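Local coordinates for iron aquisition yersiniabactin synthesis enzyme, YbtT (Escherichia coli, PDB 6BA9), which acts as a low-specificity type II thioesterase that maintains production of the metallophore yersiniabactin, at residues F30-W33 with Q34-Q37; S77-P80 with D81-L84; E140-I144 with G145-P149; A167-Y170 with A171-S174; S235-T238 with Q239-R242. The protein carries 1 engineered substitution. One frame throughout, in Å; residues are numbered along the deposited sequence.

Contact 1 of 5, residues F30-W33 with Q34-Q37; sequences FRHW and QAEQ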
loop_
_atom_site.group_PDB
_atom_site.type_symbol
_atom_site.label_atom_id
_atom_site.label_comp_id
_atom_site.label_asym_id
_atom_site.label_seq_id
_atom_site.Cartn_x
_atom_site.Cartn_y
_atom_site.Cartn_z
ATOM N N PHE A 30 6.494 6.417 -8.162
ATOM C CA PHE A 30 7.234 5.158 -8.189
ATOM C C PHE A 30 8.184 5.063 -9.382
ATOM O O PHE A 30 8.700 3.981 -9.690
ATOM C CB PHE A 30 6.254 3.976 -8.120
ATOM C CG PHE A 30 5.539 3.891 -6.814
ATOM C CD1 PHE A 30 4.389 4.621 -6.585
ATOM C CD2 PHE A 30 6.034 3.107 -5.785
ATOM C CE1 PHE A 30 3.756 4.572 -5.373
ATOM C CE2 PHE A 30 5.386 3.056 -4.557
ATOM C CZ PHE A 30 4.244 3.800 -4.361
ATOM N N ARG A 31 8.466 6.191 -10.036
ATOM C CA ARG A 31 9.340 6.171 -11.203
ATOM C C ARG A 31 10.724 5.622 -10.864
ATOM O O ARG A 31 11.338 4.944 -11.690
ATOM C CB ARG A 31 9.445 7.587 -11.772
ATOM C CG ARG A 31 10.288 7.706 -13.031
ATOM C CD ARG A 31 10.256 9.124 -13.594
ATOM N NE ARG A 31 8.895 9.658 -13.592
ATOM C CZ ARG A 31 8.023 9.524 -14.587
ATOM N NH1 ARG A 31 8.354 8.877 -15.703
ATOM N NH2 ARG A 31 6.809 10.048 -14.464
ATOM N N HIS A 32 11.232 5.912 -9.664
ATOM C CA HIS A 32 12.548 5.407 -9.278
ATOM C C HIS A 32 12.600 3.883 -9.322
ATOM O O HIS A 32 13.641 3.298 -9.658
ATOM C CB HIS A 32 12.929 5.924 -7.891
ATOM C CG HIS A 32 14.228 5.376 -7.383
ATOM N ND1 HIS A 32 15.426 5.593 -8.029
ATOM C CD2 HIS A 32 14.516 4.619 -6.298
ATOM C CE1 HIS A 32 16.398 4.991 -7.367
ATOM N NE2 HIS A 32 15.872 4.394 -6.310
ATOM N N TRP A 33 11.488 3.219 -9.004
ATOM C CA TRP A 33 11.456 1.764 -9.123
ATOM C C TRP A 33 11.629 1.308 -10.564
ATOM O O TRP A 33 12.177 0.232 -10.815
ATOM C CB TRP A 33 10.139 1.215 -8.571
ATOM C CG TRP A 33 10.029 1.181 -7.085
ATOM C CD1 TRP A 33 10.905 1.670 -6.169
ATOM C CD2 TRP A 33 8.954 0.606 -6.344
ATOM N NE1 TRP A 33 10.448 1.436 -4.894
ATOM C CE2 TRP A 33 9.248 0.771 -4.980
ATOM C CE3 TRP A 33 7.772 -0.046 -6.707
ATOM C CZ2 TRP A 33 8.401 0.309 -3.974
ATOM C CZ3 TRP A 33 6.941 -0.501 -5.716
ATOM C CH2 TRP A 33 7.257 -0.329 -4.367
ATOM N N GLN A 34 11.160 2.096 -11.525
ATOM C CA GLN A 34 11.351 1.744 -12.928
ATOM C C GLN A 34 12.772 1.984 -13.409
ATOM O O GLN A 34 13.164 1.429 -14.442
ATOM C CB GLN A 34 10.382 2.536 -13.800
ATOM C CG GLN A 34 8.946 2.199 -13.525
ATOM C CD GLN A 34 7.991 3.013 -14.369
ATOM O OE1 GLN A 34 7.601 4.122 -13.994
ATOM N NE2 GLN A 34 7.612 2.468 -15.520
ATOM N N ALA A 35 13.557 2.792 -12.698
ATOM C CA ALA A 35 14.928 3.033 -13.122
ATOM C C ALA A 35 15.760 1.763 -13.075
ATOM O O ALA A 35 16.783 1.676 -13.760
ATOM C CB ALA A 35 15.582 4.090 -12.233
ATOM N N GLU A 36 15.350 0.774 -12.279
ATOM C CA GLU A 36 16.199 -0.388 -12.068
ATOM C C GLU A 36 15.431 -1.525 -11.404
ATOM O O GLU A 36 14.829 -1.331 -10.349
ATOM C CB GLU A 36 17.378 0.023 -11.188
ATOM C CG GLU A 36 18.355 -1.097 -10.899
ATOM C CD GLU A 36 19.520 -0.663 -10.022
ATOM O OE1 GLU A 36 20.501 -1.430 -9.930
ATOM O OE2 GLU A 36 19.456 0.435 -9.412
ATOM N N GLN A 37 15.472 -2.711 -12.000
ATOM C CA GLN A 37 14.810 -3.882 -11.439
ATOM C C GLN A 37 15.639 -4.448 -10.289
ATOM O O GLN A 37 16.805 -4.824 -10.475
ATOM C CB GLN A 37 14.584 -4.921 -12.531
ATOM C CG GLN A 37 13.907 -6.178 -12.052
ATOM C CD GLN A 37 13.161 -6.903 -13.153
ATOM O OE1 GLN A 37 13.212 -6.516 -14.323
ATOM N NE2 GLN A 37 12.451 -7.950 -12.783
HETATM O O HOH W 1 15.045 1.003 -8.783
#
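The His32 imidazole and the Ala35 methyl meet round a single turn. Ala35 CB comes obliquely to the ring and lies 4.5 Å from His32 ND1. A water sits over the centre of one face of the imidazole. Within 30-33, the Trp33 indole has Phe30 CD2 over one face, 3.6 Å above its plane and offset toward the rim. The Phe30 ring in turn meets Trp33 CD2 at its edge. Phe237 packs edge-to-face with the indole, and Trp33 NE1 is bonded to Pro229 O.

The backbone bonds are modest. Ala35 N gives its hydrogen to His32 O at 3.1 Å, from well above the carbonyl plane and with a bent angle of 139°. Arg31 O receives weak bonds from Gln34 N, at 2.9 Å, and from Ala35 N. Gln34 runs out extended, its CG anti to the carbonyl carbon (chi1 -64°), with CB 3.3 Å from Arg31 O. The water over the imidazole donates to both His32 O and Glu36 O, so it ties the helix end to the exit loop. The Glu36 carboxylate forms a salt bridge with Arg234.

Mixed i+3 and i+4 bonds, most of them weak, make this a short, loosely bonded helical turn between parallel strands 16-20 and 42-46 of the alpha/beta-hydrolase fold.

Contact 2 of 5, residues S77-P80 with D81-L84; sequences SVSP and DTPL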
loop_
_atom_site.group_PDB
_atom_site.type_symbol
_atom_site.label_atom_id
_atom_site.label_comp_id
_atom_site.label_asym_id
_atom_site.label_seq_id
_atom_site.Cartn_x
_atom_site.Cartn_y
_atom_site.Cartn_z
ATOM N N SER A 77 -7.088 -12.275 -13.530
ATOM C CA SER A 77 -5.901 -12.074 -14.352
ATOM C C SER A 77 -4.665 -12.840 -13.894
ATOM O O SER A 77 -3.727 -12.970 -14.687
ATOM C CB SER A 77 -5.554 -10.580 -14.426
ATOM O OG SER A 77 -5.051 -10.104 -13.195
ATOM N N VAL A 78 -4.622 -13.355 -12.667
ATOM C CA VAL A 78 -3.439 -14.035 -12.157
ATOM C C VAL A 78 -3.692 -15.531 -12.196
ATOM O O VAL A 78 -4.660 -16.021 -11.606
ATOM C CB VAL A 78 -3.092 -13.583 -10.732
ATOM C CG1 VAL A 78 -1.870 -14.342 -10.212
ATOM C CG2 VAL A 78 -2.839 -12.089 -10.713
ATOM N N SER A 79 -2.804 -16.260 -12.861
ATOM C CA SER A 79 -2.943 -17.704 -12.919
ATOM C C SER A 79 -2.836 -18.294 -11.515
ATOM O O SER A 79 -2.002 -17.853 -10.713
ATOM C CB SER A 79 -1.831 -18.285 -13.790
ATOM O OG SER A 79 -1.803 -19.697 -13.671
ATOM N N PRO A 80 -3.633 -19.311 -11.182
ATOM C CA PRO A 80 -3.464 -19.954 -9.870
ATOM C C PRO A 80 -2.089 -20.576 -9.668
ATOM O O PRO A 80 -1.718 -20.864 -8.525
ATOM C CB PRO A 80 -4.586 -21.003 -9.836
ATOM C CG PRO A 80 -4.950 -21.225 -11.255
ATOM C CD PRO A 80 -4.712 -19.933 -11.969
ATOM N N ASP A 81 -1.315 -20.768 -10.733
ATOM C CA ASP A 81 0.039 -21.294 -10.630
ATOM C C ASP A 81 1.090 -20.209 -10.425
ATOM O O ASP A 81 2.267 -20.536 -10.243
ATOM C CB ASP A 81 0.397 -22.069 -11.899
ATOM C CG ASP A 81 -0.423 -23.329 -12.060
ATOM O OD1 ASP A 81 -0.802 -23.922 -11.028
ATOM O OD2 ASP A 81 -0.692 -23.716 -13.216
ATOM N N THR A 82 0.706 -18.935 -10.481
ATOM C CA THR A 82 1.642 -17.837 -10.262
ATOM C C THR A 82 1.730 -17.537 -8.770
ATOM O O THR A 82 0.694 -17.262 -8.152
ATOM C CB THR A 82 1.148 -16.604 -10.997
ATOM O OG1 THR A 82 1.259 -16.822 -12.409
ATOM C CG2 THR A 82 1.949 -15.339 -10.599
ATOM N N PRO A 83 2.911 -17.575 -8.146
ATOM C CA PRO A 83 3.021 -17.117 -6.752
ATOM C C PRO A 83 2.763 -15.620 -6.662
ATOM O O PRO A 83 3.530 -14.827 -7.206
ATOM C CB PRO A 83 4.472 -17.441 -6.376
ATOM C CG PRO A 83 4.959 -18.391 -7.388
ATOM C CD PRO A 83 4.180 -18.150 -8.638
ATOM N N LEU A 84 1.697 -15.239 -5.969
ATOM C CA LEU A 84 1.273 -13.847 -5.858
ATOM C C LEU A 84 1.695 -13.300 -4.504
ATOM O O LEU A 84 1.404 -13.895 -3.456
ATOM C CB LEU A 84 -0.244 -13.739 -6.004
ATOM C CG LEU A 84 -0.818 -12.332 -5.789
ATOM C CD1 LEU A 84 -0.404 -11.372 -6.900
ATOM C CD2 LEU A 84 -2.325 -12.393 -5.699
HETATM O O HOH W 2 -0.267 -15.142 -13.773
HETATM O O HOH W 3 -2.124 -17.087 -7.845
#
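Val78 meets Thr82 through its CG1 methyl. Val78 CG1 lies 3.9 Å from Thr82 CB and about as close to Thr82 CG2, and the two side chains cross at about a right angle. Thr82 CG2 is anti to its own N (OG1 chi1 -69°), which turns this methyl to Val78 and leaves OG1 near Ser79. Beside this apolar touch stand two direct hydrogen bonds. Thr82 N donates to Ser79 O at 2.9 Å with a nearly straight angle of 162°. The donor lies above the carbonyl plane. Asp81 N donates to Ser79 OG at 3.2 Å.

The first bond closes a type I beta turn from Ser79 to Thr82, with Pro80 and Asp81 at its corners. The second makes Ser79 the head of an ST turn, in which a serine oxygen accepts from the amide two residues on. Both motifs share the bend that links helix 63-77 to strand 84-89. As in other alpha/beta hydrolases, that strand probably leads into the nucleophile elbow.

Water forms the next layer. One molecule accepts from Ser79 N at 2.9 Å and is hydrogen-bonded to Thr82 OG1 at 2.6 Å, bridging the mouth of the turn. A second lies 2.8 Å from Thr82 O and also near Ser79 O, though it has more acceptors around it than protons to give.

Further out, Thr82 packs on His16. Pro83 is joined to His16 by a backbone hydrogen bond, and Leu84 is joined to Gln111 in the same way. On the helix side, Ser77 OG bonds to Glu73 O.

Contact 3 of 5, residues E140-I144 with G145-P149; sequences ELIDI and GGCSP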
loop_
_atom_site.group_PDB
_atom_site.type_symbol
_atom_site.label_atom_id
_atom_site.label_comp_id
_atom_site.label_asym_id
_atom_site.label_seq_id
_atom_site.Cartn_x
_atom_site.Cartn_y
_atom_site.Cartn_z
ATOM N N GLU A 140 -0.551 19.807 6.538
ATOM C CA GLU A 140 -0.262 18.443 6.983
ATOM C C GLU A 140 0.391 17.627 5.879
ATOM O O GLU A 140 1.348 16.888 6.136
ATOM C CB GLU A 140 -1.536 17.742 7.472
ATOM C CG GLU A 140 -2.165 18.357 8.731
ATOM C CD GLU A 140 -1.246 18.315 9.931
ATOM O OE1 GLU A 140 -0.688 17.242 10.226
ATOM O OE2 GLU A 140 -1.050 19.368 10.579
ATOM N N LEU A 141 -0.114 17.734 4.647
ATOM C CA LEU A 141 0.479 17.011 3.524
ATOM C C LEU A 141 1.932 17.397 3.319
ATOM O O LEU A 141 2.781 16.539 3.069
ATOM C CB LEU A 141 -0.273 17.299 2.236
ATOM C CG LEU A 141 -1.651 16.748 1.987
ATOM C CD1 LEU A 141 -2.093 17.294 0.661
ATOM C CD2 LEU A 141 -1.577 15.241 1.949
ATOM N N ILE A 142 2.230 18.698 3.372
ATOM C CA ILE A 142 3.603 19.132 3.184
ATOM C C ILE A 142 4.475 18.570 4.291
ATOM O O ILE A 142 5.584 18.075 4.041
ATOM C CB ILE A 142 3.662 20.675 3.106
ATOM C CG1 ILE A 142 3.005 21.163 1.822
ATOM C CG2 ILE A 142 5.106 21.153 3.191
ATOM C CD1 ILE A 142 2.703 22.658 1.849
ATOM N N ASP A 143 3.979 18.601 5.532
ATOM C CA ASP A 143 4.724 18.036 6.656
ATOM C C ASP A 143 5.015 16.555 6.446
ATOM O O ASP A 143 6.123 16.094 6.726
ATOM C CB ASP A 143 3.991 18.263 7.982
ATOM C CG ASP A 143 4.832 17.895 9.178
ATOM O OD1 ASP A 143 6.075 18.031 9.102
ATOM O OD2 ASP A 143 4.267 17.501 10.195
ATOM N N ILE A 144 4.041 15.789 5.940
ATOM C CA ILE A 144 4.290 14.369 5.678
ATOM C C ILE A 144 5.499 14.204 4.770
ATOM O O ILE A 144 6.339 13.318 4.979
ATOM C CB ILE A 144 3.028 13.700 5.097
ATOM C CG1 ILE A 144 1.925 13.616 6.159
ATOM C CG2 ILE A 144 3.349 12.296 4.613
ATOM C CD1 ILE A 144 0.546 13.285 5.578
ATOM N N GLY A 145 5.589 15.026 3.734
ATOM C CA GLY A 145 6.797 15.095 2.922
ATOM C C GLY A 145 6.634 14.816 1.447
ATOM O O GLY A 145 7.635 14.873 0.719
ATOM N N GLY A 146 5.445 14.537 0.945
ATOM C CA GLY A 146 5.299 14.257 -0.470
ATOM C C GLY A 146 4.502 15.297 -1.232
ATOM O O GLY A 146 3.845 14.957 -2.219
ATOM N N CYS A 147 4.548 16.561 -0.807
ATOM C CA CYS A 147 3.728 17.598 -1.424
ATOM C C CYS A 147 4.479 18.917 -1.399
ATOM O O CYS A 147 5.045 19.284 -0.373
ATOM C CB CYS A 147 2.438 17.776 -0.630
ATOM S SG CYS A 147 1.296 18.944 -1.315
ATOM N N SER A 148 4.451 19.636 -2.527
ATOM C CA SER A 148 5.153 20.915 -2.626
ATOM C C SER A 148 4.297 22.053 -2.072
ATOM O O SER A 148 3.087 22.088 -2.294
ATOM C CB SER A 148 5.470 21.226 -4.078
ATOM O OG SER A 148 5.925 22.565 -4.214
ATOM N N PRO A 149 4.906 23.039 -1.401
ATOM C CA PRO A 149 4.154 24.257 -1.044
ATOM C C PRO A 149 3.620 25.037 -2.243
ATOM O O PRO A 149 2.725 25.863 -2.061
ATOM C CB PRO A 149 5.156 25.083 -0.218
ATOM C CG PRO A 149 6.473 24.513 -0.510
ATOM C CD PRO A 149 6.309 23.091 -0.946
HETATM O O HOH W 4 2.662 14.199 1.546
HETATM O O HOH W 5 6.456 18.012 1.281
#
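Leu141 touches Cys147 through the base of its side chain, CB to CB at 4.0 Å. Its backbone oxygen does more. Leu141 O accepts from Gly145 N at 3.3 Å, with a straight angle of 168°. It also accepts from a water, which in turn takes the hydrogen of Gly146 N at 2.9 Å.

Ile142 carries most of the side-chain contact. Its CG1 is anti to the carbonyl carbon (chi1 -69°) and the branch runs on extended. CG1 therefore lies 3.5 Å from Cys147 O, and CD1 reaches Pro149 CA at 3.6 Å. A second water donates to Ile142 O and Cys147 O, so the returning loop is linked to the helix by solvent as well as by packing.

Gly145, at the C' position with positive phi (122°), terminates helix 134-144. In this conformation any side chain would press on Ile144 O, so glycine suits the place. From here the chain reverses toward helix 155-174.

The Asp143 side chain leaves the backbone away from the loop, and its carboxylate forms salt bridges with Arg127 and Arg199. The Ile144 side chain leads off to pack on Arg127.

Contact 4 of 5, residues A167-Y170 with A171-S174; sequences ADFY and ATES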
loop_
_atom_site.group_PDB
_atom_site.type_symbol
_atom_site.label_atom_id
_atom_site.label_comp_id
_atom_site.label_asym_id
_atom_site.label_seq_id
_atom_site.Cartn_x
_atom_site.Cartn_y
_atom_site.Cartn_z
ATOM N N ALA A 167 -10.318 12.393 -1.013
ATOM C CA ALA A 167 -10.950 11.082 -1.148
ATOM C C ALA A 167 -10.058 9.989 -0.565
ATOM O O ALA A 167 -10.508 9.150 0.223
ATOM C CB ALA A 167 -11.267 10.800 -2.615
ATOM N N ASP A 168 -8.776 10.008 -0.927
ATOM C CA ASP A 168 -7.847 8.994 -0.441
ATOM C C ASP A 168 -7.734 9.062 1.086
ATOM O O ASP A 168 -7.787 8.037 1.778
ATOM C CB ASP A 168 -6.441 9.189 -1.027
ATOM C CG ASP A 168 -6.323 8.882 -2.518
ATOM O OD1 ASP A 168 -7.294 8.493 -3.192
ATOM O OD2 ASP A 168 -5.188 9.081 -3.022
ATOM N N PHE A 169 -7.529 10.273 1.627
ATOM C CA PHE A 169 -7.353 10.410 3.069
ATOM C C PHE A 169 -8.638 10.094 3.835
ATOM O O PHE A 169 -8.580 9.521 4.934
ATOM C CB PHE A 169 -6.753 11.774 3.411
ATOM C CG PHE A 169 -5.254 11.798 3.315
ATOM C CD1 PHE A 169 -4.496 11.444 4.407
ATOM C CD2 PHE A 169 -4.615 12.167 2.152
ATOM C CE1 PHE A 169 -3.114 11.450 4.322
ATOM C CE2 PHE A 169 -3.221 12.164 2.089
ATOM C CZ PHE A 169 -2.509 11.819 3.167
ATOM N N TYR A 170 -9.794 10.428 3.268
ATOM C CA TYR A 170 -11.046 10.017 3.900
ATOM C C TYR A 170 -11.153 8.493 3.944
ATOM O O TYR A 170 -11.498 7.914 4.983
ATOM C CB TYR A 170 -12.269 10.640 3.219
ATOM C CG TYR A 170 -13.548 10.163 3.895
ATOM C CD1 TYR A 170 -14.194 8.996 3.484
ATOM C CD2 TYR A 170 -14.056 10.833 4.988
ATOM C CE1 TYR A 170 -15.304 8.537 4.135
ATOM C CE2 TYR A 170 -15.188 10.384 5.637
ATOM C CZ TYR A 170 -15.794 9.242 5.219
ATOM O OH TYR A 170 -16.922 8.771 5.866
ATOM N N ALA A 171 -10.811 7.823 2.846
ATOM C CA ALA A 171 -10.855 6.362 2.839
ATOM C C ALA A 171 -9.962 5.791 3.921
ATOM O O ALA A 171 -10.353 4.885 4.662
ATOM C CB ALA A 171 -10.416 5.837 1.476
ATOM N N THR A 172 -8.719 6.269 3.987
ATOM C CA THR A 172 -7.764 5.636 4.874
ATOM C C THR A 172 -8.048 5.956 6.338
ATOM O O THR A 172 -7.764 5.124 7.202
ATOM C CB THR A 172 -6.327 6.003 4.451
ATOM O OG1 THR A 172 -5.397 5.135 5.105
ATOM C CG2 THR A 172 -5.952 7.410 4.826
ATOM N N GLU A 173 -8.598 7.147 6.635
ATOM C CA GLU A 173 -8.878 7.509 8.027
ATOM C C GLU A 173 -10.187 6.910 8.538
ATOM O O GLU A 173 -10.308 6.608 9.740
ATOM C CB GLU A 173 -8.853 9.040 8.164
ATOM C CG GLU A 173 -7.457 9.588 7.960
ATOM C CD GLU A 173 -7.362 11.086 8.008
ATOM O OE1 GLU A 173 -8.397 11.779 8.170
ATOM O OE2 GLU A 173 -6.233 11.577 7.838
ATOM N N SER A 174 -11.163 6.708 7.661
ATOM C CA SER A 174 -12.442 6.144 8.078
ATOM C C SER A 174 -12.384 4.634 8.212
ATOM O O SER A 174 -13.331 4.038 8.742
ATOM C CB SER A 174 -13.554 6.555 7.112
ATOM O OG SER A 174 -13.372 5.992 5.829
#
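Ser174 lies over one face of the Tyr170 ring. Ser174 CB stands 4.2 Å from the ring centroid and 22° off the normal, a CH-pi contact offset toward the rim. The Ser174 hydroxyl sits between its backbone N and carbonyl carbon (chi1 66°), which turns OG back along the helix. There it donates to Tyr170 O at 2.8 Å. Ser174 N donates to the same oxygen at 3.0 Å, from the opposite face of the carbonyl plane. Tyr170 O is thus gripped by two bonds from one residue.

Phe169 and Glu173 form the second pair. Glu173 OE2 comes to the edge of the Phe169 ring, near its plane, 3.8 Å from CD1. Ring and carboxylate planes stand 74° apart. Glu173 CG also lies close to Phe169 O, 3.2 Å away. The carboxylate is held by Leu129 N and Ser130 OG, which probably fix its rotation beside the ring. Thr172 CG2 comes obliquely to Phe169.

These pairs ride on regular i to i+4 bonds, in the last turns of helix 155-174. Asp168 and Thr172 pack on Met91 of helix 91-105, where Thr172 OG1 also bonds Gln94. Asp168 forms a salt bridge with Arg51. Phe169 leans on Ala23 and Leu129 in the neighbouring loops.

Contact 5 of 5, residues S235-T238 with Q239-R242; sequences SFFT and QIVR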
loop_
_atom_site.group_PDB
_atom_site.type_symbol
_atom_site.label_atom_id
_atom_site.label_comp_id
_atom_site.label_asym_id
_atom_site.label_seq_id
_atom_site.Cartn_x
_atom_site.Cartn_y
_atom_site.Cartn_z
ATOM N N SER A 235 16.755 -1.608 0.212
ATOM C CA SER A 235 16.441 -2.248 1.486
ATOM C C SER A 235 15.031 -2.840 1.482
ATOM O O SER A 235 14.807 -3.951 1.990
ATOM C CB SER A 235 16.590 -1.233 2.619
ATOM O OG SER A 235 17.917 -0.739 2.692
ATOM N N PHE A 236 14.065 -2.100 0.928
ATOM C CA PHE A 236 12.674 -2.555 0.882
ATOM C C PHE A 236 12.559 -3.878 0.132
ATOM O O PHE A 236 12.014 -4.858 0.650
ATOM C CB PHE A 236 11.853 -1.438 0.222
ATOM C CG PHE A 236 10.356 -1.684 0.148
ATOM C CD1 PHE A 236 9.541 -1.480 1.249
ATOM C CD2 PHE A 236 9.760 -2.039 -1.063
ATOM C CE1 PHE A 236 8.175 -1.666 1.153
ATOM C CE2 PHE A 236 8.394 -2.231 -1.155
ATOM C CZ PHE A 236 7.607 -2.047 -0.046
ATOM N N PHE A 237 13.087 -3.937 -1.087
ATOM C CA PHE A 237 12.998 -5.179 -1.850
ATOM C C PHE A 237 13.838 -6.294 -1.253
ATOM O O PHE A 237 13.420 -7.452 -1.305
ATOM C CB PHE A 237 13.286 -4.949 -3.334
ATOM C CG PHE A 237 12.183 -4.184 -4.018
ATOM C CD1 PHE A 237 10.971 -4.804 -4.295
ATOM C CD2 PHE A 237 12.333 -2.855 -4.337
ATOM C CE1 PHE A 237 9.942 -4.106 -4.901
ATOM C CE2 PHE A 237 11.321 -2.158 -4.938
ATOM C CZ PHE A 237 10.116 -2.786 -5.219
ATOM N N THR A 238 14.996 -5.976 -0.673
ATOM C CA THR A 238 15.789 -7.001 -0.003
ATOM C C THR A 238 14.974 -7.712 1.067
ATOM O O THR A 238 14.976 -8.948 1.147
ATOM C CB THR A 238 17.034 -6.380 0.620
ATOM O OG1 THR A 238 17.863 -5.871 -0.416
ATOM C CG2 THR A 238 17.797 -7.430 1.411
ATOM N N GLN A 239 14.256 -6.948 1.897
ATOM C CA GLN A 239 13.523 -7.592 2.980
ATOM C C GLN A 239 12.360 -8.409 2.448
ATOM O O GLN A 239 12.048 -9.473 2.985
ATOM C CB GLN A 239 13.063 -6.560 4.006
ATOM C CG GLN A 239 14.214 -5.875 4.714
ATOM C CD GLN A 239 15.161 -6.860 5.381
ATOM O OE1 GLN A 239 14.740 -7.884 5.899
ATOM N NE2 GLN A 239 16.456 -6.560 5.335
ATOM N N ILE A 240 11.697 -7.943 1.391
ATOM C CA ILE A 240 10.632 -8.746 0.798
ATOM C C ILE A 240 11.185 -10.071 0.288
ATOM O O ILE A 240 10.676 -11.147 0.612
ATOM C CB ILE A 240 9.914 -7.949 -0.308
ATOM C CG1 ILE A 240 9.198 -6.755 0.320
ATOM C CG2 ILE A 240 8.962 -8.825 -1.067
ATOM C CD1 ILE A 240 8.593 -5.795 -0.677
ATOM N N VAL A 241 12.235 -10.024 -0.532
ATOM C CA VAL A 241 12.726 -11.267 -1.125
ATOM C C VAL A 241 13.200 -12.238 -0.050
ATOM O O VAL A 241 12.888 -13.436 -0.100
ATOM C CB VAL A 241 13.820 -10.979 -2.169
ATOM C CG1 VAL A 241 14.376 -12.303 -2.719
ATOM C CG2 VAL A 241 13.283 -10.133 -3.290
ATOM N N ARG A 242 13.951 -11.736 0.939
ATOM C CA ARG A 242 14.517 -12.577 2.001
ATOM C C ARG A 242 13.439 -13.350 2.741
ATOM O O ARG A 242 13.676 -14.475 3.204
ATOM C CB ARG A 242 15.247 -11.712 3.040
ATOM C CG ARG A 242 16.588 -11.195 2.631
ATOM C CD ARG A 242 17.231 -10.436 3.805
ATOM N NE ARG A 242 17.464 -11.317 4.955
ATOM C CZ ARG A 242 16.979 -11.143 6.189
ATOM N NH1 ARG A 242 16.231 -10.092 6.500
ATOM N NH2 ARG A 242 17.266 -12.029 7.134
#
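Ser235 O, Phe236 O, Phe237 O and Thr238 O each accept from the amide four residues on. Gln239 N reaches Ser235 O at 3.0 Å and Ile240 N reaches Phe236 O at 3.2 Å. Val241 N gives Phe237 O the shortest and straightest of the four bonds, 2.9 Å at 174°. Arg242 N donates to Thr238 O at 3.0 Å. This is the plain bonding of an alpha helix, 233-243.

Several polar side chains find partners nearby. With Thr238 OG1 anti to the carbonyl carbon (chi1 -65°), the hydroxyl reaches Arg234 O, one turn back, and the methyl comes beside Arg242. Thr238 CG2 lies 3.9 Å from Arg242 CD. Gln239 bends at chi2 (-55°), which curls its amide to the Arg242 side. Its OE1 accepts a short but weak bond from Arg242 NH1, 2.7 Å at a bent angle. Gln239 CD lies in the guanidinium plane, at its edge. The backbone oxygen of Gln239 is bonded to His243 ND1.

The opposite chemistry fills the buried face. Ile240 CD1 lies over one face of the Phe236 ring, 4.0 Å from its centroid, as a CH-pi contact. The same methyl also comes obliquely to Phe237. Phe236 CD2 in turn sits over the centre of a Phe237 face.

The chemistry thus divides round the helix. Phe236 and Ile240 pack on strand 112-116, and Phe237 packs on Trp7 and Leu38. Thr238 and Arg242 lie on the exposed side, where Thr238 OG1 is satisfied by a backbone oxygen. The weak Gln239 to Arg242 bond is probably a minor part of the hold.

How the contacts relate
Contact 2 is a surface turn, and contact 3 is a surface helix end. Contacts 1, 4 and 5 are partly buried. Contacts 4 and 5 lie within single helices and share regular i to i+4 bonding. Contacts 1, 2 and 3 lie where helices give way to loops, and there waters bridge backbone groups. Contacts 1 and 5 join through aromatic packing: Trp33 CE2 meets Phe237 CE2 at 3.6 Å. Contacts 3 and 4 join helices 134-144 and 155-174, with Leu141 CD2 on Phe169 CE2 at 3.5 Å. Contact 2 stands apart, its centre about 37 Å from that of contact 3.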